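Local coordinates for CELL WALL surface anchor family protein (PDB 2WW8) that serves as the adhesin of the Streptococcus pneumoniae pilus, probably attaching the bacterium to host cells through an integrin-like domain, at residues A[236-239]-A[240-243]; A[569-572]-A[573-576]. All coordinates share one frame; numbering follows the deposited sequence.

Both contacts are tight local turns in the same integrin-like domain, their centres about 14 Å apart and their nearest atoms about 6 Å apart, without touching. Contact 1 follows strand 225-232 and contact 2 starts at the end of strand 566-569, two members of one parallel sheet, and helix 247-263 borders both. Each is partly buried. Contact 1 belongs to the metal site: Ser236 binds magnesium, and the turn is tied mainly by polar groups, with a water inside it. Contact 2 leads into helix 575-583 and combines a carboxylate grip near the surface with an apolar side of Val569 and Ile575 facing inward; its Thr572 side chain is about 12 Å from the magnesium.

Contact 1 of 2, residues A[236-239]-A[240-243]; sequences SMSN and IRNK. With MG (magnesium ion), chain B.
Ser238 to Arg241 form a type I beta turn, closed by a 2.9 Å hydrogen bond from Arg241 N to Ser238 O. A second tie comes from Asn242, whose side chain turns back toward Ser236. Its ND2 lies 2.8 Å from Ser236 O, almost end-on to that carbonyl and in the plane of its own amide. A water sits in the bend, 2.7 Å from Ser238 O and 2.9 Å from Arg241 O, and accepts from Asn242 ND2 at 3.1 Å; it bridges the two segments, and the amide is held twice. Arg241 runs past Ser238, with NE 3.6 Å from Ser238 CB; its guanidinium is gripped further on by Asn235 O and His345 O. Ser238 OG, anti to its own backbone N (chi1 163°), bonds to Asp344. At the other end Ser236 OG binds magnesium at 2.2 Å, alongside Ser234, Asp387 and three waters, an arrangement consistent with the metal-ion-dependent adhesion site of integrin-like A domains. The turn follows strand 225-232 and leads into the short, weakly bonded helix 241-244; it leans on helix 247-263, where Asn239 OD1 accepts from Glu249 N and Met237 packs on Ala251.

Contact 2 of 2, residues A[569-572]-A[573-576]; sequences VTDT and TKIL
Asp571 and Thr573 meet at a single carboxylate oxygen. With CG anti to the backbone N (chi1 -179°), the Asp571 side chain swings back beside its own carbonyl carbon, and OD1 comes to receive two donors of Thr573 from the same face of the carboxylate. Thr573 N reaches Asp571 OD1 on the anti side at 3.0 Å, 29° out of the carboxylate plane. The hydroxyl gives the shorter bond, Thr573 OG1 to Asp571 OD1 at 2.7 Å, and stands higher above that plane. Thr573 OG1 is placed for this by sitting between its backbone N and carbonyl carbon (chi1 66°). Two bonds from one residue should fix the rotation of the carboxylate. The backbone of Asp571 is used as well: its O accepts from Lys574 N at 2.8 Å. Lys574 crosses Asp571 at an angle, its CG 3.9 Å from Asp571 CB, while its ammonium stays clear of the carboxylate, with NZ 5.2 Å from OD2.

The other side of the turn is apolar. Val569 CG1 lies 4.1 Å from Ile575 CG1, and the far tip of Ile575 bends toward the backbone of Thr572, CD1 coming 3.4 Å from Thr572 O. Both Val569 and Ile575 also touch strand 533-539, and Ile575 reaches Ala254 of helix 247-263. The Thr572 hydroxyl, directed away from Val569 and Ile575, bonds to Arg250 of that helix and to Ala245 O. The side-chain bond to Thr573 N makes this an Asx turn, superposed on the beta turn from Asp571 to Lys574; Lys574 stands at the N-cap, so both turns lead directly from outermost strand 566-569 into helix 575-583. This is consistent with the alpha/beta fold of integrin-like A domains, in which helices pack against a central, mainly parallel sheet.

Contact 1 of 2, residues A[236-239]-A[240-243]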
ATOM      1  N   SER A 236      13.227  39.634 -13.791  1.00 13.43           N
ATOM      2  CA  SER A 236      14.317  39.299 -12.881  1.00 16.08           C
ATOM      3  C   SER A 236      14.079  37.969 -12.161  1.00 15.68           C
ATOM      4  O   SER A 236      15.018  37.401 -11.610  1.00 13.50           O
ATOM      5  CB  SER A 236      14.431  40.371 -11.799  1.00 15.76           C
ATOM      6  OG  SER A 236      13.235  40.497 -11.041  1.00 16.31           O
ATOM      7  N   MET A 237      12.823  37.499 -12.089  1.00 15.33           N
ATOM      8  CA  MET A 237      12.600  36.174 -11.459  1.00 14.04           C
ATOM      9  C   MET A 237      13.014  35.000 -12.340  1.00 12.72           C
ATOM     10  O   MET A 237      13.038  33.886 -11.876  1.00 12.52           O
ATOM     11  CB  MET A 237      11.121  35.980 -11.029  1.00 14.60           C
ATOM     12  CG  MET A 237      10.611  37.029 -10.033  1.00 13.53           C
ATOM     13  SD  MET A 237      11.252  36.615  -8.397  1.00 17.78           S
ATOM     14  CE  MET A 237      10.270  35.181  -7.942  1.00 15.27           C
ATOM     15  N   SER A 238      13.246  35.216 -13.631  1.00 10.73           N
ATOM     16  CA  SER A 238      13.732  34.180 -14.536  1.00 11.67           C
ATOM     17  C   SER A 238      14.790  33.265 -13.926  1.00 12.96           C
ATOM     18  O   SER A 238      15.772  33.742 -13.335  1.00 12.81           O
ATOM     19  CB  SER A 238      14.345  34.900 -15.758  1.00 12.29           C
ATOM     20  OG  SER A 238      15.164  33.993 -16.453  1.00 16.84           O
ATOM     21  N   ASN A 239      14.637  31.953 -14.089  1.00 12.37           N
ATOM     22  CA  ASN A 239      15.353  30.985 -13.264  1.00 13.91           C
ATOM     23  C   ASN A 239      16.882  31.066 -13.504  1.00 15.67           C
ATOM     24  O   ASN A 239      17.704  30.840 -12.580  1.00 12.16           O
ATOM     25  CB  ASN A 239      14.818  29.588 -13.602  1.00 12.57           C
ATOM     26  CG  ASN A 239      13.504  29.299 -12.879  1.00 18.70           C
ATOM     27  OD1 ASN A 239      13.318  29.749 -11.757  1.00 18.38           O
ATOM     28  ND2 ASN A 239      12.584  28.610 -13.517  1.00 13.51           N
ATOM     29  N   ILE A 240      17.246  31.362 -14.765  1.00 16.39           N
ATOM     30  CA  ILE A 240      18.660  31.326 -15.144  1.00 16.97           C
ATOM     31  C   ILE A 240      19.250  32.674 -14.719  1.00 16.64           C
ATOM     32  O   ILE A 240      20.461  32.769 -14.576  1.00 16.75           O
ATOM     33  CB  ILE A 240      18.910  31.040 -16.650  1.00 18.52           C
ATOM     34  CG1 ILE A 240      18.293  32.125 -17.546  1.00 20.16           C
ATOM     35  CG2 ILE A 240      18.462  29.609 -17.023  1.00 19.33           C
ATOM     36  CD1 ILE A 240      18.868  32.003 -19.009  1.00 26.32           C
ATOM     37  N   ARG A 241      18.433  33.697 -14.438  1.00 16.26           N
ATOM     38  CA  ARG A 241      19.055  34.971 -14.051  1.00 15.76           C
ATOM     39  C   ARG A 241      19.700  34.909 -12.673  1.00 15.32           C
ATOM     40  O   ARG A 241      19.496  33.938 -11.920  1.00 13.62           O
ATOM     41  CB  ARG A 241      18.151  36.183 -14.184  1.00 15.26           C
ATOM     42  CG  ARG A 241      17.847  36.580 -15.659  1.00 20.16           C
ATOM     43  CD  ARG A 241      17.143  37.985 -15.778  1.00 26.58           C
ATOM     44  NE  ARG A 241      15.942  37.948 -16.633  1.00 34.37           N
ATOM     45  CZ  ARG A 241      15.860  38.088 -17.956  1.00 30.63           C
ATOM     46  NH1 ARG A 241      16.909  38.355 -18.698  1.00 29.31           N
ATOM     47  NH2 ARG A 241      14.679  37.954 -18.549  1.00 32.18           N
ATOM     48  N   ASN A 242      20.437  35.968 -12.329  1.00 14.37           N
ATOM     49  CA  ASN A 242      20.979  36.099 -10.974  1.00 14.61           C
ATOM     50  C   ASN A 242      21.926  34.962 -10.638  1.00 14.48           C
ATOM     51  O   ASN A 242      21.852  34.423  -9.511  1.00 14.66           O
ATOM     52  CB  ASN A 242      19.858  36.222  -9.927  1.00 13.53           C
ATOM     53  CG  ASN A 242      18.762  37.158 -10.400  1.00 13.69           C
ATOM     54  OD1 ASN A 242      19.012  38.347 -10.537  1.00 14.52           O
ATOM     55  ND2 ASN A 242      17.562  36.637 -10.648  1.00 12.04           N
ATOM     56  N   LYS A 243      22.751  34.579 -11.624  1.00 13.76           N
ATOM     57  CA  LYS A 243      23.644  33.407 -11.515  1.00 15.71           C
ATOM     58  C   LYS A 243      22.857  32.109 -11.325  1.00 15.51           C
ATOM     59  O   LYS A 243      23.144  31.285 -10.435  1.00 12.95           O
ATOM     60  CB  LYS A 243      24.685  33.619 -10.391  1.00 17.26           C
ATOM     61  CG  LYS A 243      25.481  34.936 -10.560  1.00 23.62           C
ATOM     62  CD  LYS A 243      26.657  34.976  -9.567  1.00 36.71           C
ATOM     63  CE  LYS A 243      27.514  36.227  -9.734  1.00 42.13           C
ATOM     64  NZ  LYS A 243      28.836  35.969 -10.434  1.00 45.07           N
TER
HETATM   65 MG    MG B1000      11.766  41.849 -10.156  1.00 21.09          MG
HETATM   66  O   HOH W   1      16.758  33.629 -10.877  1.00 12.27           O
HETATM   67  O   HOH W   2      12.043  43.147 -11.693  1.00 18.96           O
HETATM   68  O   HOH W   3      10.330  42.895  -9.065  1.00 16.77           O
HETATM   69  O   HOH W   4      13.517  42.671  -9.349  1.00 19.78           O

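Contact 2 of 2, residues A[569-572]-A[573-576]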
ATOM      1  N   VAL A 569      15.367  37.403   1.845  1.00 18.02           N
ATOM      2  CA  VAL A 569      16.091  36.135   1.741  1.00 16.87           C
ATOM      3  C   VAL A 569      17.194  36.233   0.697  1.00 19.06           C
ATOM      4  O   VAL A 569      16.973  36.675  -0.438  1.00 18.59           O
ATOM      5  CB  VAL A 569      15.021  35.062   1.371  1.00 15.45           C
ATOM      6  CG1 VAL A 569      15.606  33.783   1.049  1.00 14.92           C
ATOM      7  CG2 VAL A 569      13.979  34.941   2.498  1.00 14.82           C
ATOM      8  N   THR A 570      18.387  35.785   1.037  1.00 17.84           N
ATOM      9  CA  THR A 570      19.476  35.878   0.082  1.00 20.79           C
ATOM     10  C   THR A 570      19.679  34.503  -0.563  1.00 19.57           C
ATOM     11  O   THR A 570      20.091  34.369  -1.704  1.00 20.21           O
ATOM     12  CB  THR A 570      20.757  36.160   0.890  1.00 18.93           C
ATOM     13  OG1 THR A 570      20.736  37.541   1.211  1.00 25.05           O
ATOM     14  CG2 THR A 570      22.022  35.886   0.064  1.00 26.85           C
ATOM     15  N   ASP A 571      19.403  33.464   0.208  1.00 19.75           N
ATOM     16  CA  ASP A 571      19.500  32.121  -0.297  1.00 18.87           C
ATOM     17  C   ASP A 571      18.114  31.641  -0.766  1.00 18.57           C
ATOM     18  O   ASP A 571      17.248  31.309   0.050  1.00 18.11           O
ATOM     19  CB  ASP A 571      20.065  31.295   0.843  1.00 19.96           C
ATOM     20  CG  ASP A 571      20.249  29.839   0.457  1.00 22.95           C
ATOM     21  OD1 ASP A 571      19.608  29.363  -0.514  1.00 25.26           O
ATOM     22  OD2 ASP A 571      21.016  29.143   1.144  1.00 23.58           O
ATOM     23  N   THR A 572      17.899  31.583  -2.075  1.00 16.68           N
ATOM     24  CA  THR A 572      16.605  31.202  -2.643  1.00 15.88           C
ATOM     25  C   THR A 572      16.092  29.811  -2.241  1.00 14.03           C
ATOM     26  O   THR A 572      14.938  29.517  -2.440  1.00 14.54           O
ATOM     27  CB  THR A 572      16.651  31.275  -4.192  1.00 16.56           C
ATOM     28  OG1 THR A 572      17.679  30.378  -4.656  1.00 17.09           O
ATOM     29  CG2 THR A 572      16.891  32.704  -4.655  1.00 14.90           C
ATOM     30  N   THR A 573      16.921  28.934  -1.686  1.00 13.98           N
ATOM     31  CA  THR A 573      16.443  27.664  -1.148  1.00 14.20           C
ATOM     32  C   THR A 573      15.722  27.892   0.216  1.00 15.38           C
ATOM     33  O   THR A 573      15.131  26.943   0.744  1.00 13.25           O
ATOM     34  CB  THR A 573      17.553  26.581  -0.936  1.00 15.40           C
ATOM     35  OG1 THR A 573      18.482  26.992   0.078  1.00 15.57           O
ATOM     36  CG2 THR A 573      18.344  26.169  -2.217  1.00 11.60           C
ATOM     37  N   LYS A 574      15.727  29.113   0.769  1.00 13.49           N
ATOM     38  CA  LYS A 574      15.142  29.403   2.100  1.00 15.09           C
ATOM     39  C   LYS A 574      13.873  30.263   2.058  1.00 15.00           C
ATOM     40  O   LYS A 574      13.410  30.750   3.086  1.00 13.78           O
ATOM     41  CB  LYS A 574      16.108  30.150   3.031  1.00 15.83           C
ATOM     42  CG  LYS A 574      17.529  29.611   3.201  1.00 20.35           C
ATOM     43  CD  LYS A 574      17.535  28.280   3.807  1.00 23.01           C
ATOM     44  CE  LYS A 574      18.960  27.833   4.163  1.00 31.09           C
ATOM     45  NZ  LYS A 574      18.837  27.127   5.457  1.00 32.94           N
ATOM     46  N   ILE A 575      13.346  30.515   0.866  1.00 14.89           N
ATOM     47  CA  ILE A 575      12.050  31.152   0.762  1.00 13.94           C
ATOM     48  C   ILE A 575      10.938  30.405   1.517  1.00 14.30           C
ATOM     49  O   ILE A 575      10.235  30.984   2.339  1.00 14.84           O
ATOM     50  CB  ILE A 575      11.676  31.360  -0.705  1.00 14.87           C
ATOM     51  CG1 ILE A 575      12.741  32.223  -1.412  1.00 14.16           C
ATOM     52  CG2 ILE A 575      10.217  31.947  -0.842  1.00 12.63           C
ATOM     53  CD1 ILE A 575      12.657  32.031  -2.925  1.00 13.39           C
ATOM     54  N   LEU A 576      10.796  29.099   1.328  1.00 14.02           N
ATOM     55  CA  LEU A 576       9.777  28.368   2.068  1.00 13.63           C
ATOM     56  C   LEU A 576       9.980  28.493   3.590  1.00 14.27           C
ATOM     57  O   LEU A 576       9.023  28.766   4.347  1.00 13.75           O
ATOM     58  CB  LEU A 576       9.703  26.899   1.622  1.00 11.74           C
ATOM     59  CG  LEU A 576       8.611  26.090   2.337  1.00 15.74           C
ATOM     60  CD1 LEU A 576       7.199  26.826   2.270  1.00 14.58           C
ATOM     61  CD2 LEU A 576       8.594  24.639   1.848  1.00 14.73           C
TER
HETATM   62  O   HOH W   5      12.446  27.809  -1.037  1.00 21.50           O